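Local atomic coordinates of putative tetR family transcriptional regulator (Streptomyces coelicolor A3, PDB entry 2Q24), a protein that probably binds DNA at regulatory sequences and controls transcription as a member of the TetR family, and is seen here as a dimer of largely helical subunits. Residues A22-V27 against E38-E43; A64-E69 against D120-S125. One frame throughout, in Å; residues are numbered along the deposited sequence.

Overall arrangement
The two contacts follow one another along the chain, contact 1 closing before contact 2 opens, and their centres lie about 17 Å apart. Contact 1 joins helix 17-31 to helix 37-43 in the N-terminal TetR-type region, the second of these belonging to the predicted helix-turn-helix. Contact 2 sets helix 58-75 against the loop between helices 108-116 and 125-142, nearer the centre of the chain. The two meet directly where helix 17-31 packs on helix 58-75: Ala24 CB sits 3.7 Å from Ala65 CB, and Val25 rests on Ala65 and Glu69. Helix 58-75 thus connects the probable DNA-binding region with the C-terminal helices and the second subunit.

Contact 1: A22-V27 against E38-E43; sequences AAAVRV and ERIARE
Val27 and Ile40 meet at the heart of this helix-helix contact, with Val27 CB 3.7 Å from Ile40 CG1. Helix 17-31 runs here at 133° to helix 37-43, the first helix of the predicted helix-turn-helix, and the short axes come within 8.5 Å. Small residues permit that approach. Ala23 CB points at the other helix and sits 3.6 Å from the backbone Ile40 O, while Ile40 CG2, anti to its own backbone N, lies against the backbone of Ala24, 3.7 Å from Ala24 N. Leu51 of helix 48-54 and Leu61 of helix 58-75 also touch Ile40, so this apolar side continues into the core where helices 17-31, 37-43, 48-54 and 58-75 meet.

The other side is polar and more exposed. Arg26 and Glu43 reach toward each other tip to tip, their guanidinium and carboxylate planes 22° apart, and Arg26 NH1 forms a salt bridge with Glu43 OE1 at an unusually short modelled distance of 2.5 Å. The Arg26 chain is bent at chi3 (-31°), which sets NE; Ala23 CA lies over one face of the guanidinium, offset toward its rim. Glu43 OE2 turns to a second arginine, 3.1 Å from Arg39 NH1 one helical turn back. Val27 spans both environments: its CG1 lies 3.7 Å from Arg39 NE, and its CG2 stands over the centre of one face of the Arg39 guanidinium.

One carboxylate is therefore shared by two guanidinium groups, each oxygen taking one, with a methyl group packed against the arrangement. Two positive partners would favour the ionised form of Glu43, and the network joins the C-terminal end of helix 37-43 to helix 17-31.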
ATOM      1  N   ALA B  22      -9.209 -12.364   4.792  1.00 28.38           N
ATOM      2  CA  ALA B  22     -10.087 -11.781   5.806  1.00 28.53           C
ATOM      3  C   ALA B  22     -10.249 -12.742   6.987  1.00 28.64           C
ATOM      4  O   ALA B  22     -10.104 -12.351   8.152  1.00 28.69           O
ATOM      5  CB  ALA B  22     -11.443 -11.444   5.196  1.00 27.80           C
ATOM      6  N   ALA B  23     -10.515 -14.008   6.676  1.00 28.41           N
ATOM      7  CA  ALA B  23     -10.606 -15.061   7.699  1.00 29.49           C
ATOM      8  C   ALA B  23      -9.293 -15.236   8.480  1.00 28.99           C
ATOM      9  O   ALA B  23      -9.320 -15.376   9.716  1.00 29.36           O
ATOM     10  CB  ALA B  23     -11.059 -16.408   7.069  1.00 29.52           C
ATOM     11  N   ALA B  24      -8.147 -15.216   7.780  1.00 29.09           N
ATOM     12  CA  ALA B  24      -6.851 -15.262   8.440  1.00 28.73           C
ATOM     13  C   ALA B  24      -6.649 -14.131   9.446  1.00 29.61           C
ATOM     14  O   ALA B  24      -6.171 -14.351  10.548  1.00 30.15           O
ATOM     15  CB  ALA B  24      -5.718 -15.255   7.390  1.00 29.34           C
ATOM     16  N   VAL B  25      -6.952 -12.896   9.045  1.00 29.49           N
ATOM     17  CA  VAL B  25      -6.804 -11.791   9.958  1.00 29.63           C
ATOM     18  C   VAL B  25      -7.660 -12.013  11.208  1.00 30.64           C
ATOM     19  O   VAL B  25      -7.188 -11.791  12.315  1.00 30.94           O
ATOM     20  CB  VAL B  25      -7.199 -10.460   9.286  1.00 29.34           C
ATOM     21  CG1 VAL B  25      -7.367  -9.327  10.328  1.00 30.56           C
ATOM     22  CG2 VAL B  25      -6.174 -10.086   8.191  1.00 26.13           C
ATOM     23  N   ARG B  26      -8.913 -12.433  11.016  1.00 30.90           N
ATOM     24  CA  ARG B  26      -9.861 -12.638  12.108  1.00 31.67           C
ATOM     25  C   ARG B  26      -9.289 -13.689  13.075  1.00 31.18           C
ATOM     26  O   ARG B  26      -9.185 -13.463  14.286  1.00 30.99           O
ATOM     27  CB  ARG B  26     -11.200 -13.083  11.492  1.00 32.67           C
ATOM     28  CG  ARG B  26     -12.443 -13.155  12.386  1.00 36.73           C
ATOM     29  CD  ARG B  26     -13.641 -13.714  11.555  1.00 42.41           C
ATOM     30  NE  ARG B  26     -13.526 -13.335  10.126  1.00 47.09           N
ATOM     31  CZ  ARG B  26     -14.054 -14.003   9.090  1.00 46.91           C
ATOM     32  NH1 ARG B  26     -14.774 -15.110   9.272  1.00 48.28           N
ATOM     33  NH2 ARG B  26     -13.865 -13.549   7.851  1.00 45.46           N
ATOM     34  N   VAL B  27      -8.879 -14.823  12.529  1.00 31.42           N
ATOM     35  CA  VAL B  27      -8.433 -15.948  13.357  1.00 31.15           C
ATOM     36  C   VAL B  27      -7.057 -15.684  14.005  1.00 31.39           C
ATOM     37  O   VAL B  27      -6.843 -16.002  15.174  1.00 31.64           O
ATOM     38  CB  VAL B  27      -8.443 -17.295  12.562  1.00 31.58           C
ATOM     39  CG1 VAL B  27      -7.962 -18.462  13.444  1.00 32.81           C
ATOM     40  CG2 VAL B  27      -9.849 -17.619  12.040  1.00 30.65           C
ATOM     41  N   GLU B  38      -6.934 -25.106   9.588  1.00 31.30           N
ATOM     42  CA  GLU B  38      -8.281 -25.664   9.332  1.00 30.79           C
ATOM     43  C   GLU B  38      -9.415 -24.690   9.682  1.00 31.16           C
ATOM     44  O   GLU B  38     -10.393 -24.614   8.929  1.00 31.36           O
ATOM     45  CB  GLU B  38      -8.482 -27.028  10.030  1.00 31.77           C
ATOM     46  N   ARG B  39      -9.275 -23.933  10.791  1.00 31.29           N
ATOM     47  CA  ARG B  39     -10.280 -22.926  11.180  1.00 31.27           C
ATOM     48  C   ARG B  39     -10.387 -21.765  10.175  1.00 30.80           C
ATOM     49  O   ARG B  39     -11.491 -21.319   9.855  1.00 29.90           O
ATOM     50  CB  ARG B  39     -10.064 -22.395  12.614  1.00 31.87           C
ATOM     51  CG  ARG B  39     -11.049 -21.294  13.015  1.00 33.37           C
ATOM     52  CD  ARG B  39     -11.400 -21.310  14.494  1.00 40.33           C
ATOM     53  NE  ARG B  39     -10.715 -20.257  15.245  1.00 45.36           N
ATOM     54  CZ  ARG B  39     -11.271 -19.100  15.603  1.00 48.15           C
ATOM     55  NH1 ARG B  39     -12.533 -18.826  15.278  1.00 49.13           N
ATOM     56  NH2 ARG B  39     -10.560 -18.206  16.283  1.00 49.93           N
ATOM     57  N   ILE B  40      -9.233 -21.291   9.681  1.00 30.76           N
ATOM     58  CA  ILE B  40      -9.154 -20.252   8.646  1.00 31.37           C
ATOM     59  C   ILE B  40      -9.768 -20.716   7.336  1.00 30.69           C
ATOM     60  O   ILE B  40     -10.600 -20.012   6.751  1.00 30.62           O
ATOM     61  CB  ILE B  40      -7.682 -19.767   8.384  1.00 30.67           C
ATOM     62  CG1 ILE B  40      -7.110 -19.158   9.669  1.00 32.40           C
ATOM     63  CG2 ILE B  40      -7.639 -18.788   7.158  1.00 32.18           C
ATOM     64  CD1 ILE B  40      -5.626 -18.829   9.650  1.00 31.30           C
ATOM     65  N   ALA B  41      -9.339 -21.882   6.866  1.00 31.41           N
ATOM     66  CA  ALA B  41      -9.927 -22.481   5.668  1.00 32.30           C
ATOM     67  C   ALA B  41     -11.474 -22.565   5.820  1.00 32.93           C
ATOM     68  O   ALA B  41     -12.220 -22.206   4.898  1.00 33.46           O
ATOM     69  CB  ALA B  41      -9.332 -23.869   5.422  1.00 31.91           C
ATOM     70  N   ARG B  42     -11.927 -22.991   7.000  1.00 32.86           N
ATOM     71  CA  ARG B  42     -13.368 -23.190   7.293  1.00 33.69           C
ATOM     72  C   ARG B  42     -14.176 -21.894   7.226  1.00 33.78           C
ATOM     73  O   ARG B  42     -15.351 -21.877   6.654  1.00 32.41           O
ATOM     74  CB  ARG B  42     -13.558 -23.849   8.666  1.00 34.50           C
ATOM     75  CG  ARG B  42     -15.081 -23.844   9.138  1.00 37.76           C
ATOM     76  CD  ARG B  42     -15.307 -24.873  10.233  1.00 47.52           C
ATOM     77  NE  ARG B  42     -14.081 -25.209  10.996  1.00 53.39           N
ATOM     78  CZ  ARG B  42     -13.647 -24.581  12.116  1.00 55.50           C
ATOM     79  NH1 ARG B  42     -14.338 -23.549  12.614  1.00 56.20           N
ATOM     80  NH2 ARG B  42     -12.526 -24.999  12.704  1.00 54.96           N
ATOM     81  N   GLU B  43     -13.567 -20.830   7.816  1.00 32.51           N
ATOM     82  CA  GLU B  43     -14.253 -19.559   7.879  1.00 33.64           C
ATOM     83  C   GLU B  43     -14.303 -18.936   6.485  1.00 33.71           C
ATOM     84  O   GLU B  43     -15.304 -18.294   6.133  1.00 33.40           O
ATOM     85  CB  GLU B  43     -13.559 -18.613   8.861  1.00 34.34           C
ATOM     86  CG  GLU B  43     -13.851 -18.946  10.318  1.00 38.15           C
ATOM     87  CD  GLU B  43     -13.570 -17.762  11.245  1.00 42.20           C
ATOM     88  OE1 GLU B  43     -13.367 -16.637  10.727  1.00 44.57           O
ATOM     89  OE2 GLU B  43     -13.560 -17.953  12.486  1.00 44.06           O
TER

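Contact 2: A64-E69 against D120-S125; sequences AAYRNE and DPYGDS
The Tyr66 ring receives the edge of the Tyr122 ring on its face in an offset edge-to-face (T-shaped) stack, centroids 5.4 Å apart and planes at 81°. The stack sits at the dimer interface, where helix 58-75 meets the Asx-turn loop before helix 125-142. At the edge of Tyr66, near its plane, is Pro121 O, 3.4 Å from Tyr66 CD2. Tyr122 in turn has Pro121 CG over one face, toward the rim, and Tyr66 OH at its edge. Tyr66 CG is anti to the backbone N (chi1 180°), and the ring beyond it reaches the loop.

In the Asx turn, Asp120 OD1 accepts from Tyr122 N at 3.1 Å, the donor standing above the carboxylate plane, and OD2 accepts from Gly123 N; a type II' turn follows from Tyr122 to Ser125. Beyond the stack, Tyr66 OH is hydrogen-bonded to Tyr100 OH. Arg67, whose CG touches Pro121 O, sends NH2 to Pro121 O of the second subunit, and the reciprocal bond is made too. Tyr122 O accepts from both Ser125 N and Ser125 OG, the latter at a short 2.5 Å, and the same OG lies 3.6 Å from Tyr66 CE2.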
ATOM      1  N   ALA B  64       0.679 -12.211   3.996  1.00 23.76           N
ATOM      2  CA  ALA B  64      -0.366 -11.854   3.003  1.00 25.30           C
ATOM      3  C   ALA B  64      -1.649 -11.277   3.633  1.00 24.60           C
ATOM      4  O   ALA B  64      -2.221 -10.290   3.137  1.00 24.04           O
ATOM      5  CB  ALA B  64      -0.710 -13.069   2.145  1.00 25.74           C
ATOM      6  N   ALA B  65      -2.088 -11.881   4.739  1.00 24.25           N
ATOM      7  CA  ALA B  65      -3.275 -11.413   5.485  1.00 23.86           C
ATOM      8  C   ALA B  65      -3.082  -9.996   6.001  1.00 24.48           C
ATOM      9  O   ALA B  65      -3.973  -9.127   5.797  1.00 24.72           O
ATOM     10  CB  ALA B  65      -3.595 -12.318   6.644  1.00 24.42           C
ATOM     11  N   TYR B  66      -1.927  -9.757   6.641  1.00 23.39           N
ATOM     12  CA  TYR B  66      -1.604  -8.406   7.110  1.00 22.94           C
ATOM     13  C   TYR B  66      -1.570  -7.402   5.933  1.00 22.74           C
ATOM     14  O   TYR B  66      -2.159  -6.320   6.034  1.00 23.70           O
ATOM     15  CB  TYR B  66      -0.278  -8.379   7.915  1.00 22.80           C
ATOM     16  CG  TYR B  66       0.060  -6.969   8.403  1.00 24.13           C
ATOM     17  CD1 TYR B  66      -0.573  -6.405   9.548  1.00 28.04           C
ATOM     18  CD2 TYR B  66       1.006  -6.199   7.726  1.00 25.64           C
ATOM     19  CE1 TYR B  66      -0.247  -5.113   9.964  1.00 28.23           C
ATOM     20  CE2 TYR B  66       1.332  -4.931   8.150  1.00 27.34           C
ATOM     21  CZ  TYR B  66       0.690  -4.397   9.246  1.00 28.50           C
ATOM     22  OH  TYR B  66       1.018  -3.118   9.626  1.00 32.71           O
ATOM     23  N   ARG B  67      -0.882  -7.743   4.846  1.00 22.81           N
ATOM     24  CA  ARG B  67      -0.754  -6.827   3.719  1.00 23.77           C
ATOM     25  C   ARG B  67      -2.087  -6.543   3.084  1.00 25.13           C
ATOM     26  O   ARG B  67      -2.359  -5.422   2.626  1.00 24.72           O
ATOM     27  CB  ARG B  67       0.189  -7.437   2.676  1.00 24.94           C
ATOM     28  CG  ARG B  67       1.631  -7.423   3.142  1.00 23.77           C
ATOM     29  CD  ARG B  67       2.582  -8.117   2.145  1.00 24.58           C
ATOM     30  NE  ARG B  67       2.636  -7.430   0.853  1.00 27.06           N
ATOM     31  CZ  ARG B  67       3.461  -7.742  -0.128  1.00 25.52           C
ATOM     32  NH1 ARG B  67       4.304  -8.770   0.029  1.00 24.41           N
ATOM     33  NH2 ARG B  67       3.436  -7.048  -1.266  1.00 25.25           N
ATOM     34  N   ASN B  68      -2.942  -7.577   3.017  1.00 23.68           N
ATOM     35  CA  ASN B  68      -4.279  -7.385   2.493  1.00 25.09           C
ATOM     36  C   ASN B  68      -5.103  -6.445   3.367  1.00 25.13           C
ATOM     37  O   ASN B  68      -5.848  -5.612   2.845  1.00 24.50           O
ATOM     38  CB  ASN B  68      -4.989  -8.758   2.386  1.00 25.60           C
ATOM     39  CG  ASN B  68      -6.391  -8.629   1.824  1.00 28.41           C
ATOM     40  OD1 ASN B  68      -7.353  -8.778   2.553  1.00 28.49           O
ATOM     41  ND2 ASN B  68      -6.500  -8.366   0.515  1.00 29.65           N
ATOM     42  N   GLU B  69      -4.966  -6.562   4.697  1.00 24.36           N
ATOM     43  CA  GLU B  69      -5.698  -5.716   5.639  1.00 24.86           C
ATOM     44  C   GLU B  69      -5.301  -4.223   5.450  1.00 23.51           C
ATOM     45  O   GLU B  69      -6.156  -3.323   5.403  1.00 24.25           O
ATOM     46  CB  GLU B  69      -5.423  -6.179   7.097  1.00 25.69           C
ATOM     47  CG  GLU B  69      -6.028  -5.295   8.205  1.00 27.57           C
ATOM     48  CD  GLU B  69      -7.496  -5.519   8.462  1.00 35.55           C
ATOM     49  OE1 GLU B  69      -8.141  -6.356   7.772  1.00 34.97           O
ATOM     50  OE2 GLU B  69      -8.027  -4.850   9.382  1.00 36.58           O
ATOM     51  N   ASP B 120       9.182 -10.021   6.299  1.00 32.31           N
ATOM     52  CA  ASP B 120       8.866  -8.649   6.745  1.00 32.41           C
ATOM     53  C   ASP B 120       7.467  -8.310   6.345  1.00 30.98           C
ATOM     54  O   ASP B 120       7.222  -7.944   5.188  1.00 32.20           O
ATOM     55  CB  ASP B 120       9.865  -7.604   6.198  1.00 33.14           C
ATOM     56  CG  ASP B 120       9.353  -6.145   6.382  1.00 34.66           C
ATOM     57  OD1 ASP B 120       8.720  -5.837   7.422  1.00 36.35           O
ATOM     58  OD2 ASP B 120       9.582  -5.325   5.478  1.00 38.06           O
ATOM     59  N   PRO B 121       6.519  -8.462   7.290  1.00 29.82           N
ATOM     60  CA  PRO B 121       5.123  -8.236   6.963  1.00 29.64           C
ATOM     61  C   PRO B 121       4.826  -6.758   6.668  1.00 28.69           C
ATOM     62  O   PRO B 121       3.873  -6.486   5.961  1.00 29.30           O
ATOM     63  CB  PRO B 121       4.368  -8.676   8.226  1.00 30.13           C
ATOM     64  CG  PRO B 121       5.380  -8.763   9.296  1.00 30.45           C
ATOM     65  CD  PRO B 121       6.728  -8.858   8.695  1.00 29.02           C
ATOM     66  N   TYR B 122       5.659  -5.852   7.175  1.00 28.11           N
ATOM     67  CA  TYR B 122       5.250  -4.432   7.324  1.00 26.84           C
ATOM     68  C   TYR B 122       5.544  -3.626   6.103  1.00 25.81           C
ATOM     69  O   TYR B 122       4.741  -2.762   5.734  1.00 26.41           O
ATOM     70  CB  TYR B 122       5.961  -3.772   8.521  1.00 26.73           C
ATOM     71  CG  TYR B 122       5.660  -4.495   9.806  1.00 28.39           C
ATOM     72  CD1 TYR B 122       4.361  -4.523  10.309  1.00 29.44           C
ATOM     73  CD2 TYR B 122       6.658  -5.199  10.467  1.00 30.11           C
ATOM     74  CE1 TYR B 122       4.047  -5.202  11.489  1.00 32.45           C
ATOM     75  CE2 TYR B 122       6.359  -5.906  11.659  1.00 32.13           C
ATOM     76  CZ  TYR B 122       5.047  -5.887  12.143  1.00 30.92           C
ATOM     77  OH  TYR B 122       4.720  -6.555  13.295  1.00 32.16           O
ATOM     78  N   GLY B 123       6.703  -3.858   5.496  1.00 25.25           N
ATOM     79  CA  GLY B 123       7.052  -3.144   4.261  1.00 24.56           C
ATOM     80  C   GLY B 123       6.836  -1.641   4.452  1.00 23.57           C
ATOM     81  O   GLY B 123       7.309  -1.056   5.441  1.00 23.48           O
ATOM     82  N   ASP B 124       6.145  -1.031   3.478  1.00 22.07           N
ATOM     83  CA  ASP B 124       5.865   0.417   3.487  1.00 23.30           C
ATOM     84  C   ASP B 124       4.479   0.686   4.054  1.00 22.56           C
ATOM     85  O   ASP B 124       3.868   1.700   3.711  1.00 22.38           O
ATOM     86  CB  ASP B 124       6.016   0.991   2.055  1.00 23.99           C
ATOM     87  CG  ASP B 124       7.524   1.359   1.725  1.00 29.70           C
ATOM     88  OD1 ASP B 124       7.862   2.547   1.565  1.00 40.55           O
ATOM     89  OD2 ASP B 124       8.361   0.480   1.698  1.00 32.58           O
ATOM     90  N   SER B 125       3.931  -0.254   4.847  1.00 22.26           N
ATOM     91  CA  SER B 125       2.534  -0.045   5.393  1.00 23.72           C
ATOM     92  C   SER B 125       2.309   1.312   6.089  1.00 23.16           C
ATOM     93  O   SER B 125       1.273   1.952   5.872  1.00 22.65           O
ATOM     94  CB  SER B 125       2.074  -1.181   6.349  1.00 22.55           C
ATOM     95  OG  SER B 125       2.226  -2.410   5.699  1.00 26.08           O
TER